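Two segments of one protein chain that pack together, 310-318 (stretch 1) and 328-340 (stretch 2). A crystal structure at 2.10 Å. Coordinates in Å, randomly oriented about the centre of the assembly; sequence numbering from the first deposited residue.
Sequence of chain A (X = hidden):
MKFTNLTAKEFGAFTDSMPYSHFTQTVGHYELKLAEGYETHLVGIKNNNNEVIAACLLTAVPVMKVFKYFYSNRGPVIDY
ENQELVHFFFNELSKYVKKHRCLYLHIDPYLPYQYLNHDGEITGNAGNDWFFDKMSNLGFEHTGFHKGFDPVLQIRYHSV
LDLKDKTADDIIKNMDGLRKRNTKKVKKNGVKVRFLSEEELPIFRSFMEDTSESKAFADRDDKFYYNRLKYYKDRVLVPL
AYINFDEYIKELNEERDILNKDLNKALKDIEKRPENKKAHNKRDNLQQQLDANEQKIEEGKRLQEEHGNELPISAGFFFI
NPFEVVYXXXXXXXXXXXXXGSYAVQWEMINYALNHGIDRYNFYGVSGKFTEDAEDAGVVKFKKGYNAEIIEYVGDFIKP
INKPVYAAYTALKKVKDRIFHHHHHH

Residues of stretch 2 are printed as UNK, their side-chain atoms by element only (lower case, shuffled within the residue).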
# COMPACT_ATOMS: atom_id res chain seq x y z
N GLU A 310 -1.60 26.58 4.60
CA GLU A 310 -1.58 25.21 4.09
C GLU A 310 -2.60 24.34 4.80
O GLU A 310 -2.55 24.16 6.02
CB GLU A 310 -0.21 24.52 4.23
CG GLU A 310 -0.25 23.13 3.55
CD GLU A 310 1.03 22.31 3.68
OE1 GLU A 310 1.27 21.72 4.77
OE2 GLU A 310 1.78 22.24 2.70
N LEU A 311 -3.53 23.80 4.03
CA LEU A 311 -4.55 22.92 4.59
C LEU A 311 -4.27 21.49 4.15
O LEU A 311 -4.43 21.13 2.98
CB LEU A 311 -5.95 23.33 4.11
CG LEU A 311 -7.05 22.46 4.73
CD1 LEU A 311 -7.07 22.67 6.24
CD2 LEU A 311 -8.41 22.80 4.13
N PRO A 312 -3.81 20.65 5.09
CA PRO A 312 -3.53 19.25 4.76
C PRO A 312 -4.88 18.56 4.72
O PRO A 312 -5.69 18.76 5.62
CB PRO A 312 -2.66 18.78 5.92
CG PRO A 312 -3.20 19.58 7.08
CD PRO A 312 -3.40 20.96 6.48
N ILE A 313 -5.15 17.76 3.68
CA ILE A 313 -6.45 17.11 3.59
C ILE A 313 -6.46 15.58 3.51
O ILE A 313 -7.48 14.95 3.76
CB ILE A 313 -7.25 17.69 2.42
CG1 ILE A 313 -6.49 17.49 1.11
CG2 ILE A 313 -7.50 19.18 2.67
CD1 ILE A 313 -7.33 17.80 -0.11
N SER A 314 -5.32 14.98 3.17
CA SER A 314 -5.22 13.53 3.08
C SER A 314 -3.75 13.14 3.02
O SER A 314 -2.92 13.91 2.52
CB SER A 314 -5.96 13.03 1.82
OG SER A 314 -6.08 11.61 1.81
N ALA A 315 -3.41 11.97 3.55
CA ALA A 315 -2.02 11.52 3.53
C ALA A 315 -1.96 10.00 3.52
O ALA A 315 -2.92 9.32 3.92
CB ALA A 315 -1.26 12.07 4.74
N GLY A 316 -0.83 9.48 3.05
CA GLY A 316 -0.64 8.05 3.00
C GLY A 316 0.80 7.70 3.28
O GLY A 316 1.71 8.51 3.08
N PHE A 317 1.01 6.47 3.75
CA PHE A 317 2.35 5.96 4.06
C PHE A 317 2.56 4.82 3.07
O PHE A 317 1.85 3.81 3.12
CB PHE A 317 2.37 5.43 5.49
CG PHE A 317 3.74 5.38 6.09
CD1 PHE A 317 4.33 6.53 6.61
CD2 PHE A 317 4.44 4.18 6.16
CE1 PHE A 317 5.59 6.48 7.20
CE2 PHE A 317 5.70 4.13 6.74
CZ PHE A 317 6.27 5.29 7.26
N PHE A 318 3.53 4.97 2.17
CA PHE A 318 3.76 3.98 1.13
C PHE A 318 5.13 3.31 1.12
O PHE A 318 6.15 3.97 1.30
CB PHE A 318 3.58 4.61 -0.25
CG PHE A 318 2.15 4.94 -0.61
CD1 PHE A 318 1.52 6.05 -0.06
CD2 PHE A 318 1.45 4.14 -1.52
CE1 PHE A 318 0.21 6.37 -0.40
CE2 PHE A 318 0.14 4.44 -1.87
CZ PHE A 318 -0.49 5.57 -1.31
N UNK A 328 0.26 1.29 2.60
CA UNK A 328 0.24 0.69 3.93
C UNK A 328 -0.77 1.27 4.91
O UNK A 328 -1.51 0.54 5.56
c UNK A 328 1.80 0.72 7.06
c UNK A 328 1.72 0.02 5.86
c UNK A 328 1.80 0.05 8.30
o UNK A 328 1.71 -2.00 9.53
c UNK A 328 1.65 -1.38 5.91
c UNK A 328 1.65 -2.06 7.13
c UNK A 328 1.63 0.75 4.55
c UNK A 328 1.72 -1.34 8.32
N UNK A 329 -0.81 2.59 5.00
CA UNK A 329 -1.71 3.27 5.92
C UNK A 329 -2.00 4.66 5.40
O UNK A 329 -1.19 5.24 4.67
c UNK A 329 -1.06 3.35 7.30
N UNK A 330 -3.16 5.18 5.77
CA UNK A 330 -3.51 6.51 5.32
C UNK A 330 -4.76 7.03 6.00
O UNK A 330 -5.46 6.28 6.70
N UNK A 331 -5.05 8.30 5.79
CA UNK A 331 -6.22 8.91 6.38
C UNK A 331 -6.60 10.17 5.62
O UNK A 331 -5.76 10.77 4.94
N UNK A 332 -7.86 10.56 5.74
CA UNK A 332 -8.37 11.75 5.08
C UNK A 332 -9.25 12.57 6.03
O UNK A 332 -10.02 12.01 6.80
c UNK A 332 -9.18 11.36 3.83
o UNK A 332 -8.31 10.71 2.90
c UNK A 332 -9.82 12.58 3.17
N UNK A 333 -9.11 13.89 5.99
CA UNK A 333 -9.90 14.75 6.85
C UNK A 333 -11.38 14.68 6.49
O UNK A 333 -11.76 14.91 5.34
o UNK A 333 -10.32 17.09 7.35
c UNK A 333 -9.41 16.19 6.73
N UNK A 334 -12.23 14.35 7.46
CA UNK A 334 -13.67 14.26 7.22
C UNK A 334 -14.27 15.57 6.75
O UNK A 334 -15.16 15.59 5.91
c UNK A 334 -13.96 12.44 8.95
o UNK A 334 -14.04 11.47 8.19
n UNK A 334 -13.50 12.34 10.20
c UNK A 334 -14.39 13.81 8.49
N UNK A 335 -13.77 16.68 7.29
CA UNK A 335 -14.30 17.99 6.95
C UNK A 335 -14.00 18.43 5.52
O UNK A 335 -14.73 19.25 4.96
c UNK A 335 -13.76 19.03 7.93
N UNK A 336 -12.94 17.90 4.92
CA UNK A 336 -12.60 18.33 3.57
C UNK A 336 -12.59 17.22 2.54
O UNK A 336 -11.84 17.30 1.56
c UNK A 336 -11.23 20.20 4.57
c UNK A 336 -10.51 21.14 6.67
c UNK A 336 -11.97 21.35 4.32
c UNK A 336 -10.50 20.10 5.74
c UNK A 336 -11.26 22.29 6.42
c UNK A 336 -11.26 19.05 3.60
c UNK A 336 -11.99 22.39 5.25
N UNK A 337 -13.42 16.21 2.75
CA UNK A 337 -13.51 15.10 1.81
C UNK A 337 -13.93 15.58 0.42
O UNK A 337 -13.56 14.98 -0.58
n UNK A 337 -12.52 10.28 3.47
n UNK A 337 -12.79 9.66 5.66
c UNK A 337 -13.93 13.13 3.35
c UNK A 337 -13.20 10.35 4.61
n UNK A 337 -14.29 11.11 4.69
c UNK A 337 -14.81 11.92 3.59
c UNK A 337 -14.50 14.05 2.29
N UNK A 338 -14.69 16.67 0.37
CA UNK A 338 -15.15 17.18 -0.92
C UNK A 338 -14.02 17.67 -1.81
O UNK A 338 -14.22 17.88 -3.01
c UNK A 338 -15.75 19.47 0.02
c UNK A 338 -14.87 21.48 0.28
n UNK A 338 -15.21 20.57 -0.62
c UNK A 338 -16.23 18.26 -0.72
n UNK A 338 -15.18 21.01 1.48
c UNK A 338 -15.73 19.76 1.34
N UNK A 339 -12.82 17.85 -1.24
CA UNK A 339 -11.68 18.28 -2.05
C UNK A 339 -11.01 17.07 -2.72
O UNK A 339 -10.12 17.22 -3.56
c UNK A 339 -11.56 23.21 -0.62
c UNK A 339 -10.65 19.02 -1.20
c UNK A 339 -10.97 20.48 -1.00
c UNK A 339 -11.56 22.33 0.47
c UNK A 339 -10.97 21.36 -2.08
c UNK A 339 -11.27 22.72 -1.90
c UNK A 339 -11.26 20.97 0.27
N UNK A 340 -11.44 15.86 -2.32
CA UNK A 340 -10.93 14.62 -2.91
C UNK A 340 -9.43 14.38 -2.72
O UNK A 340 -8.76 13.81 -3.60
c UNK A 340 -11.26 14.59 -4.41

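Position 328 carries one carbon, then a six-carbon ring bearing one oxygen, a phenol; it is Tyr328. Its N donates to Phe317 O (3.0 Å, N-H...O angle 138°), and the two rings meet obliquely, Tyr328 CD2 lying 4.4 Å from Phe317 CD2.

Position 329 has a single side-chain carbon, which identifies Ala329. Its CB lies 4.4 Å from Phe317 CB on the same face of the sheet. Ala329 O accepts from Phe317 N at 2.7 Å, whereas the return bond from Ala329 N to Phe317 O is weak at 3.5 Å.

Positions 330 and 331 have no side-chain atoms, so they are Gly330 and Gly331. Gly330 CA approaches Gly316 CA to 4.0 Å, a non-hydrogen-bonded pair, and comes within 3.2 Å of Ala315 O; an ideal CB on Gly330 would clash with that oxygen at 2.9 Å. Gly331 forms a reciprocal pair with Ala315: Ala315 N to Gly331 O and Gly331 N to Ala315 O are both 3.0 Å.

At 332 one carbon carries an oxygen and a second carbon, the branched pattern of Thr332. Its OG1 hydrogen-bonds Ser314 OG at 2.6 Å, and the two side chains share one face of the sheet.

Position 333 has one carbon and then one oxygen: Ser333. The backbone makes its bond here, Ser333 N donating to Ile313 O at 3.0 Å and 166°.

Position 334 has two carbons, the second bearing oxygen and nitrogen, hence Asn334; 335 has one carbon, hence Ala335. Neither touches stretch 1.

Position 336 has one carbon and an unsubstituted six-carbon ring: Phe336. Leu311 CD2 sits 3.5 Å from the centroid of the Phe336 ring, 4° off its normal, a CH-pi contact over the face. Ile313 CG2 reaches Phe336 CB at 3.9 Å.

Position 337 shows three carbons, a nitrogen and a carbon with two further nitrogens, the guanidinium chain of Arg337; 338 has a five-membered ring with two nitrogens, His338. Both stay clear of stretch 1. Position 339 repeats the carbon-plus-six-carbon-ring pattern and is Phe339, whose CB meets Ile313 CD1 at 3.7 Å. The single carbon at 340 gives Ala340, just before a helix.

The contact works in two modes. Strands 310-318 and 328-332 run antiparallel at 176°, zipped by backbone hydrogen bonds and reinforced by the Ser314-Thr332 hydroxyl pair. Beyond the strand, the chain turns, with Phe336 N bonded to Ser333 O at 3.2 Å, and Phe336 and Phe339 supply apolar packing for Leu311 and Ile313. Together the stretches bury 601 Å².

Stretch 2, residues 328-340: YAGGTSNAFRHFA
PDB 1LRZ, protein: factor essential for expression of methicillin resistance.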